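Local coordinates for SusD superfamily protein (Bacteroides fragilis, PDB 3L22) that probably binds glycans at the bacterial outer membrane and can carry zinc ions, at residues G194-T199 / L319-I324; T237-Y240 / F245-E248; L131-P136 / Q170-I175. One frame throughout, in Å; residues are numbered along the deposited sequence.

Contact 1 of 3, residues G194-T199 / L319-I324. With ZN (zinc ion), chain B.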
loop_
_atom_site.group_PDB
_atom_site.type_symbol
_atom_site.label_atom_id
_atom_site.label_comp_id
_atom_site.label_asym_id
_atom_site.label_seq_id
_atom_site.Cartn_x
_atom_site.Cartn_y
_atom_site.Cartn_z
ATOM N N GLY A 194 11.442 -9.512 11.574
ATOM C CA GLY A 194 10.078 -9.168 11.933
ATOM C C GLY A 194 9.460 -8.099 11.038
ATOM O O GLY A 194 8.263 -8.075 10.845
ATOM N N VAL A 195 10.287 -7.206 10.487
ATOM C CA VAL A 195 9.767 -6.118 9.652
ATOM C C VAL A 195 9.762 -6.502 8.183
ATOM O O VAL A 195 8.912 -6.026 7.451
ATOM C CB VAL A 195 10.555 -4.814 9.902
ATOM C CG1 VAL A 195 10.142 -3.683 8.901
ATOM C CG2 VAL A 195 10.389 -4.397 11.393
ATOM N N THR A 196 10.670 -7.380 7.748
ATOM C CA THR A 196 10.831 -7.667 6.328
ATOM C C THR A 196 10.237 -9.012 5.889
ATOM O O THR A 196 10.142 -9.252 4.687
ATOM C CB THR A 196 12.297 -7.613 5.915
ATOM O OG1 THR A 196 12.994 -8.710 6.513
ATOM C CG2 THR A 196 12.919 -6.240 6.370
ATOM N N HIS A 197 9.827 -9.870 6.829
ATOM C CA HIS A 197 8.945 -11.017 6.539
ATOM C C HIS A 197 7.582 -10.694 7.103
ATOM O O HIS A 197 7.481 -9.921 8.060
ATOM C CB HIS A 197 9.443 -12.326 7.194
ATOM C CG HIS A 197 10.648 -12.925 6.543
ATOM N ND1 HIS A 197 11.027 -14.237 6.736
ATOM C CD2 HIS A 197 11.565 -12.392 5.702
ATOM C CE1 HIS A 197 12.114 -14.493 6.034
ATOM N NE2 HIS A 197 12.465 -13.389 5.395
ATOM N N ALA A 198 6.546 -11.296 6.520
ATOM C CA ALA A 198 5.190 -11.189 7.023
ATOM C C ALA A 198 5.023 -11.816 8.402
ATOM O O ALA A 198 5.315 -13.002 8.605
ATOM C CB ALA A 198 4.174 -11.841 6.040
ATOM N N THR A 199 4.579 -10.995 9.342
ATOM C CA THR A 199 4.191 -11.418 10.671
ATOM C C THR A 199 2.675 -11.568 10.748
ATOM O O THR A 199 1.955 -11.176 9.824
ATOM C CB THR A 199 4.616 -10.373 11.697
ATOM O OG1 THR A 199 4.117 -9.073 11.300
ATOM C CG2 THR A 199 6.154 -10.370 11.866
ATOM N N LEU A 319 18.718 3.534 -0.579
ATOM C CA LEU A 319 18.656 2.460 0.434
ATOM C C LEU A 319 17.460 2.587 1.380
ATOM O O LEU A 319 17.239 1.708 2.203
ATOM C CB LEU A 319 19.936 2.389 1.245
ATOM C CG LEU A 319 21.147 1.821 0.510
ATOM C CD1 LEU A 319 22.435 2.127 1.252
ATOM C CD2 LEU A 319 20.940 0.295 0.326
ATOM N N GLN A 320 16.684 3.655 1.281
ATOM C CA GLN A 320 15.557 3.806 2.199
ATOM C C GLN A 320 14.515 2.722 1.951
ATOM O O GLN A 320 14.122 2.465 0.798
ATOM C CB GLN A 320 14.941 5.188 2.113
ATOM C CG GLN A 320 15.882 6.268 2.660
ATOM C CD GLN A 320 15.467 7.721 2.302
ATOM O OE1 GLN A 320 15.422 8.125 1.116
ATOM N NE2 GLN A 320 15.206 8.517 3.331
ATOM N N TRP A 321 14.092 2.076 3.028
ATOM C CA TRP A 321 13.044 1.056 2.955
ATOM C C TRP A 321 11.670 1.667 2.633
ATOM O O TRP A 321 11.399 2.828 2.966
ATOM C CB TRP A 321 12.948 0.328 4.286
ATOM C CG TRP A 321 14.126 -0.550 4.641
ATOM C CD1 TRP A 321 15.404 -0.512 4.118
ATOM C CD2 TRP A 321 14.148 -1.536 5.660
ATOM N NE1 TRP A 321 16.186 -1.462 4.712
ATOM C CE2 TRP A 321 15.444 -2.103 5.671
ATOM C CE3 TRP A 321 13.191 -2.022 6.560
ATOM C CZ2 TRP A 321 15.816 -3.099 6.577
ATOM C CZ3 TRP A 321 13.577 -3.031 7.459
ATOM C CH2 TRP A 321 14.865 -3.560 7.437
ATOM N N VAL A 322 10.843 0.895 1.923
ATOM C CA VAL A 322 9.503 1.274 1.577
ATOM C C VAL A 322 8.594 0.736 2.682
ATOM O O VAL A 322 8.486 -0.479 2.866
ATOM C CB VAL A 322 9.123 0.723 0.198
ATOM C CG1 VAL A 322 7.643 1.095 -0.209
ATOM C CG2 VAL A 322 10.155 1.251 -0.837
ATOM N N PRO A 323 7.974 1.631 3.471
ATOM C CA PRO A 323 7.087 1.238 4.557
ATOM C C PRO A 323 5.669 0.892 4.064
ATOM O O PRO A 323 4.954 1.760 3.503
ATOM C CB PRO A 323 7.063 2.486 5.421
ATOM C CG PRO A 323 7.171 3.610 4.457
ATOM C CD PRO A 323 8.039 3.103 3.336
ATOM N N ILE A 324 5.262 -0.360 4.237
ATOM C CA ILE A 324 3.925 -0.807 3.811
ATOM C C ILE A 324 2.921 -0.592 4.950
ATOM O O ILE A 324 1.922 0.067 4.758
ATOM C CB ILE A 324 3.958 -2.283 3.351
ATOM C CG1 ILE A 324 4.954 -2.458 2.172
ATOM C CG2 ILE A 324 2.574 -2.810 2.986
ATOM C CD1 ILE A 324 4.672 -1.635 0.921
HETATM ZN ZN ZN B . 9.973 -15.638 7.687
HETATM O O HOH W 1 9.940 -15.072 9.551
HETATM O O HOH W 2 10.928 -17.676 7.567
#
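Trp321 pushes the far corner of its indole against the last turn of helix 192-196, where two methyl groups receive it. Thr196 CG2 lies 3.5 Å from Trp321 CZ3 and equally close to CH2, coming at the ring obliquely. Val195 CG1 meets the edge instead, near the ring plane, 3.8 Å from Trp321 CZ3. CG1 gets there because it stands anti to the valine's own nitrogen (chi1 173°), while CG2 swings off to the ring of Phe245.

The threonine is turned by its hydroxyl: OG1 bonds back to the carbonyl of Tyr192 one helical turn earlier, which leaves CG2 as the branch facing the indole. The helix belongs to the N-terminal half of the chain and Trp321 to the C-terminal half, so this small apolar patch joins parts of the SusD-like fold that lie far apart in sequence. Strand 249-253 lies between their backbones, pairing antiparallel with strand 322-326 while Ser252 also bonds to the backbone of Val195. Pro254 touches both Thr196 and Trp321, and Tyr244 brings another ring to the indole.

Beyond the helix end the chain leaves helical geometry at His197, whose ND1 binds a zinc ion at 2.0 Å. Two waters and Glu119 are further ligands, and the other ring nitrogen, His197 NE2, is hydrogen-bonded to Asn26 OD1.

Contact 2 of 3, residues T237-Y240 / F245-E248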
loop_
_atom_site.group_PDB
_atom_site.type_symbol
_atom_site.label_atom_id
_atom_site.label_comp_id
_atom_site.label_asym_id
_atom_site.label_seq_id
_atom_site.Cartn_x
_atom_site.Cartn_y
_atom_site.Cartn_z
ATOM N N THR A 237 11.076 10.788 12.241
ATOM C CA THR A 237 12.061 10.607 11.168
ATOM C C THR A 237 12.760 9.233 11.182
ATOM O O THR A 237 13.502 8.911 10.256
ATOM C CB THR A 237 13.131 11.719 11.171
ATOM O OG1 THR A 237 14.006 11.563 12.284
ATOM C CG2 THR A 237 12.469 13.147 11.241
ATOM N N LEU A 238 12.523 8.426 12.211
ATOM C CA LEU A 238 13.332 7.214 12.429
ATOM C C LEU A 238 13.296 6.236 11.271
ATOM O O LEU A 238 14.325 5.689 10.894
ATOM C CB LEU A 238 12.935 6.501 13.713
ATOM C CG LEU A 238 13.190 7.223 15.027
ATOM C CD1 LEU A 238 12.523 6.389 16.145
ATOM C CD2 LEU A 238 14.712 7.436 15.266
ATOM N N ILE A 239 12.130 6.066 10.678
ATOM C CA ILE A 239 11.943 5.003 9.700
ATOM C C ILE A 239 12.550 5.311 8.333
ATOM O O ILE A 239 12.638 4.391 7.524
ATOM C CB ILE A 239 10.474 4.572 9.522
ATOM C CG1 ILE A 239 9.582 5.705 8.984
ATOM C CG2 ILE A 239 9.919 4.042 10.827
ATOM C CD1 ILE A 239 8.139 5.228 8.641
ATOM N N TYR A 240 12.981 6.565 8.099
ATOM C CA TYR A 240 13.579 6.963 6.827
ATOM C C TYR A 240 15.113 7.016 6.881
ATOM O O TYR A 240 15.738 7.422 5.914
ATOM C CB TYR A 240 13.018 8.331 6.352
ATOM C CG TYR A 240 11.523 8.420 6.532
ATOM C CD1 TYR A 240 10.643 7.804 5.639
ATOM C CD2 TYR A 240 10.990 9.068 7.618
ATOM C CE1 TYR A 240 9.242 7.861 5.832
ATOM C CE2 TYR A 240 9.614 9.122 7.816
ATOM C CZ TYR A 240 8.747 8.516 6.942
ATOM O OH TYR A 240 7.388 8.590 7.241
ATOM N N PHE A 245 13.954 1.044 10.228
ATOM C CA PHE A 245 12.760 0.558 10.910
ATOM C C PHE A 245 12.869 0.952 12.374
ATOM O O PHE A 245 13.953 1.249 12.857
ATOM C CB PHE A 245 12.586 -0.977 10.769
ATOM C CG PHE A 245 13.719 -1.805 11.344
ATOM C CD1 PHE A 245 14.847 -2.095 10.585
ATOM C CD2 PHE A 245 13.654 -2.295 12.642
ATOM C CE1 PHE A 245 15.880 -2.849 11.101
ATOM C CE2 PHE A 245 14.668 -3.075 13.164
ATOM C CZ PHE A 245 15.798 -3.325 12.415
ATOM N N SER A 246 11.736 0.925 13.058
ATOM C CA SER A 246 11.641 1.309 14.436
ATOM C C SER A 246 10.638 0.368 15.102
ATOM O O SER A 246 10.091 -0.535 14.454
ATOM C CB SER A 246 11.138 2.750 14.553
ATOM O OG SER A 246 9.740 2.846 14.217
ATOM N N GLN A 247 10.342 0.621 16.372
ATOM C CA GLN A 247 9.252 -0.062 17.067
ATOM C C GLN A 247 7.840 0.224 16.508
ATOM O O GLN A 247 6.877 -0.406 16.966
ATOM C CB GLN A 247 9.275 0.291 18.546
ATOM C CG GLN A 247 10.492 -0.404 19.202
ATOM C CD GLN A 247 10.625 -0.119 20.646
ATOM O OE1 GLN A 247 9.945 0.759 21.173
ATOM N NE2 GLN A 247 11.519 -0.832 21.309
ATOM N N GLU A 248 7.723 1.171 15.576
ATOM C CA GLU A 248 6.475 1.427 14.848
ATOM C C GLU A 248 6.283 0.541 13.607
ATOM O O GLU A 248 5.156 0.404 13.114
ATOM C CB GLU A 248 6.411 2.897 14.445
ATOM C CG GLU A 248 5.035 3.380 14.131
ATOM C CD GLU A 248 4.961 4.796 13.573
ATOM O OE1 GLU A 248 5.898 5.595 13.807
ATOM O OE2 GLU A 248 3.920 5.104 12.909
#
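Ile239 turns its CG2 methyl to the hydroxyl of Ser246, with 3.6 Å between Ile239 CG2 and Ser246 OG. The serine points its CB toward the 3-10 turn of residues 238-240, while CB of Ile239 points across rather than at the serine, so that CG2 comes up beside OG and CB together. Leu238 covers the same serine from the preceding position: its CD1 stops 4.2 Å from Ser246 CB, a looser touch.

The two branches of Ile239 serve different neighbours. CG1 sits between the backbone nitrogen and the carbonyl carbon (chi1 63°), which carries it back over Tyr240, 3.5 Å above the centre of one face of that ring, and leaves CG2 for Ser246.

Ser246 OG has a polar task of its own. It accepts from the backbone N of Glu248 at 3.0 Å, with an N-H...O angle of 156°, closing an ST turn that bends the chain just ahead of strand 249-253. The hydroxyl is thus held by its own segment while its flank packs on the isoleucine. Backbones come near at the other end, where Ile239 CA lies 4.5 Å from Phe245 N; the CB of Phe245 points away from the 3-10 turn, and its ring meets the Trp321 indole with the planes about 20° apart.

Both segments belong to the long loop between helix 217-225 and strand 249-253. Strand 322-326 runs alongside, its Arg326 touching Ile239 and Tyr240 and forming a salt bridge with Glu248, whose carboxylate also pairs with Arg358 of helix 345-359.

Contact 3 of 3, residues L131-P136 / Q170-I175. With ZN (zinc ion), chain H.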
loop_
_atom_site.group_PDB
_atom_site.type_symbol
_atom_site.label_atom_id
_atom_site.label_comp_id
_atom_site.label_asym_id
_atom_site.label_seq_id
_atom_site.Cartn_x
_atom_site.Cartn_y
_atom_site.Cartn_z
ATOM N N LEU A 131 -3.682 -4.907 -7.095
ATOM C CA LEU A 131 -4.412 -4.985 -8.361
ATOM C C LEU A 131 -5.895 -4.599 -8.169
ATOM O O LEU A 131 -6.477 -3.883 -8.997
ATOM C CB LEU A 131 -4.307 -6.375 -8.975
ATOM C CG LEU A 131 -2.939 -6.914 -9.419
ATOM C CD1 LEU A 131 -3.092 -8.358 -9.891
ATOM C CD2 LEU A 131 -2.341 -5.984 -10.536
ATOM N N ASN A 132 -6.463 -4.977 -7.025
ATOM C CA ASN A 132 -7.875 -4.740 -6.747
ATOM C C ASN A 132 -8.157 -3.262 -6.468
ATOM O O ASN A 132 -9.314 -2.878 -6.370
ATOM C CB ASN A 132 -8.359 -5.566 -5.537
ATOM C CG ASN A 132 -9.729 -6.196 -5.742
ATOM O OD1 ASN A 132 -10.137 -6.459 -6.868
ATOM N ND2 ASN A 132 -10.448 -6.459 -4.627
ATOM N N ASN A 133 -7.105 -2.470 -6.268
ATOM C CA ASN A 133 -7.223 -1.028 -6.059
ATOM C C ASN A 133 -6.773 -0.193 -7.258
ATOM O O ASN A 133 -6.568 1.032 -7.118
ATOM C CB ASN A 133 -6.449 -0.641 -4.798
ATOM C CG ASN A 133 -7.194 -0.996 -3.532
ATOM O OD1 ASN A 133 -8.126 -0.276 -3.151
ATOM N ND2 ASN A 133 -6.816 -2.112 -2.884
ATOM N N LEU A 134 -6.710 -0.824 -8.440
ATOM C CA LEU A 134 -6.425 -0.144 -9.715
ATOM C C LEU A 134 -7.457 -0.434 -10.818
ATOM O O LEU A 134 -7.951 0.496 -11.455
ATOM C CB LEU A 134 -5.025 -0.484 -10.217
ATOM C CG LEU A 134 -3.886 0.085 -9.358
ATOM C CD1 LEU A 134 -2.548 -0.602 -9.695
ATOM C CD2 LEU A 134 -3.829 1.626 -9.508
ATOM N N TYR A 135 -7.805 -1.700 -11.013
ATOM C CA TYR A 135 -8.586 -2.134 -12.168
ATOM C C TYR A 135 -10.125 -2.102 -12.006
ATOM O O TYR A 135 -10.794 -1.673 -12.905
ATOM C CB TYR A 135 -8.051 -3.490 -12.653
ATOM C CG TYR A 135 -6.602 -3.346 -13.095
ATOM C CD1 TYR A 135 -6.281 -2.808 -14.358
ATOM C CD2 TYR A 135 -5.551 -3.680 -12.246
ATOM C CE1 TYR A 135 -4.943 -2.627 -14.762
ATOM C CE2 TYR A 135 -4.211 -3.479 -12.644
ATOM C CZ TYR A 135 -3.915 -2.971 -13.891
ATOM O OH TYR A 135 -2.597 -2.821 -14.264
ATOM N N PRO A 136 -10.677 -2.496 -10.843
ATOM C CA PRO A 136 -12.123 -2.482 -10.784
ATOM C C PRO A 136 -12.681 -1.224 -10.142
ATOM O O PRO A 136 -12.012 -0.592 -9.318
ATOM C CB PRO A 136 -12.435 -3.648 -9.856
ATOM C CG PRO A 136 -11.320 -3.612 -8.880
ATOM C CD PRO A 136 -10.111 -3.221 -9.692
ATOM N N GLN A 170 -14.884 -10.937 -5.381
ATOM C CA GLN A 170 -14.238 -12.268 -5.433
ATOM C C GLN A 170 -12.753 -12.170 -5.119
ATOM O O GLN A 170 -12.180 -13.061 -4.462
ATOM C CB GLN A 170 -14.466 -12.954 -6.792
ATOM C CG GLN A 170 -15.863 -13.509 -6.962
ATOM C CD GLN A 170 -16.170 -13.903 -8.405
ATOM O OE1 GLN A 170 -15.694 -13.290 -9.378
ATOM N NE2 GLN A 170 -16.968 -14.946 -8.545
ATOM N N ILE A 171 -12.127 -11.090 -5.575
ATOM C CA ILE A 171 -10.692 -10.929 -5.328
ATOM C C ILE A 171 -10.460 -10.710 -3.834
ATOM O O ILE A 171 -9.587 -11.363 -3.242
ATOM C CB ILE A 171 -10.070 -9.804 -6.182
ATOM C CG1 ILE A 171 -10.094 -10.174 -7.664
ATOM C CG2 ILE A 171 -8.635 -9.480 -5.729
ATOM C CD1 ILE A 171 -9.301 -11.388 -8.098
ATOM N N TYR A 172 -11.252 -9.832 -3.216
ATOM C CA TYR A 172 -11.174 -9.663 -1.785
ATOM C C TYR A 172 -11.421 -10.949 -1.017
ATOM O O TYR A 172 -10.750 -11.218 -0.009
ATOM C CB TYR A 172 -12.131 -8.591 -1.278
ATOM C CG TYR A 172 -11.711 -7.158 -1.531
ATOM C CD1 TYR A 172 -10.390 -6.729 -1.325
ATOM C CD2 TYR A 172 -12.636 -6.205 -1.912
ATOM C CE1 TYR A 172 -10.028 -5.379 -1.532
ATOM C CE2 TYR A 172 -12.255 -4.881 -2.136
ATOM C CZ TYR A 172 -10.981 -4.477 -1.927
ATOM O OH TYR A 172 -10.625 -3.160 -2.146
ATOM N N GLU A 173 -12.369 -11.749 -1.482
ATOM C CA GLU A 173 -12.723 -12.988 -0.784
ATOM C C GLU A 173 -11.581 -13.989 -0.860
ATOM O O GLU A 173 -11.321 -14.698 0.114
ATOM C CB GLU A 173 -14.029 -13.572 -1.334
ATOM C CG GLU A 173 -15.265 -12.795 -0.810
ATOM C CD GLU A 173 -16.562 -13.074 -1.557
ATOM O OE1 GLU A 173 -16.537 -13.515 -2.747
ATOM O OE2 GLU A 173 -17.635 -12.844 -0.929
ATOM N N HIS A 174 -10.870 -14.012 -1.985
ATOM C CA HIS A 174 -9.713 -14.897 -2.091
ATOM C C HIS A 174 -8.547 -14.394 -1.194
ATOM O O HIS A 174 -7.885 -15.183 -0.515
ATOM C CB HIS A 174 -9.197 -15.094 -3.516
ATOM C CG HIS A 174 -7.896 -15.796 -3.501
ATOM N ND1 HIS A 174 -7.820 -17.143 -3.283
ATOM C CD2 HIS A 174 -6.626 -15.332 -3.429
ATOM C CE1 HIS A 174 -6.558 -17.502 -3.142
ATOM N NE2 HIS A 174 -5.812 -16.409 -3.206
ATOM N N ILE A 175 -8.330 -13.095 -1.176
ATOM C CA ILE A 175 -7.340 -12.482 -0.277
ATOM C C ILE A 175 -7.617 -12.919 1.152
ATOM O O ILE A 175 -6.699 -13.323 1.849
ATOM C CB ILE A 175 -7.321 -10.946 -0.395
ATOM C CG1 ILE A 175 -6.733 -10.544 -1.754
ATOM C CG2 ILE A 175 -6.507 -10.301 0.749
ATOM C CD1 ILE A 175 -7.005 -9.082 -2.194
HETATM ZN ZN ZN H . -9.422 -18.595 -3.171
HETATM O O HOH W 3 -9.057 -1.295 -0.909
HETATM O O HOH W 4 -8.240 -20.160 -2.128
#
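An uncommon chi1 of -138° swings the amide of Asn132 out from the end of helix 113-131 toward helix 168-178, and the chi1 of Tyr172 (-76°) sets CG anti to its carbonyl carbon and brings one face of the phenol ring to the amide nitrogen. Asn132 ND2 consequently sits 3.1 Å above the ring plane of Tyr172, over its centre, with amide and ring planes 78° apart. The same nitrogen bonds to the carbonyl of Val168, and OD1 to Ser147 OG, so both ends of the buried amide are held from outside the contact.

Ile171 takes the amide's other end. Its CB is 3.4 Å from Asn132 OD1 and its CG2 3.5 Å from Asn132 CG, the two side chains lying alongside one another and running opposite ways.

At the phenol's outer end a water makes the link to Asn133: it donates to Asn133 OD1 at 2.6 Å and is hydrogen-bonded to Tyr172 OH at 2.7 Å. Asn133 ND2 bonds to Tyr129 O, which fixes the rotation of that amide. Farther along the helix, His174 ND1 binds a zinc ion at 2.2 Å.

Ile175 packs on Ala125, Tyr128 and Tyr129, so helix 168-178 lies against helix 113-131 as well as against the loop that follows it, in keeping with the helical, TPR-like packing of the SusD family.

In the fold
From the N terminus, contact 3 comes first: the loop leaving helix 113-131 is met again 34 residues later by helix 168-178, closing a loop within the N-terminal half of the chain. The chain then enters helix 192-196, where contact 1 opens; it closes only just before strand 322-326, about 120 residues on. Contact 2 is nested inside that span as a local turn before strand 249-253, and the two touch directly, through Gln320 NE2 to Tyr240 O at 2.9 Å and through packed rings. Contact 3 stands in series with both, its centre 23 Å from that of contact 1 and on the opposite side of the chain's centre.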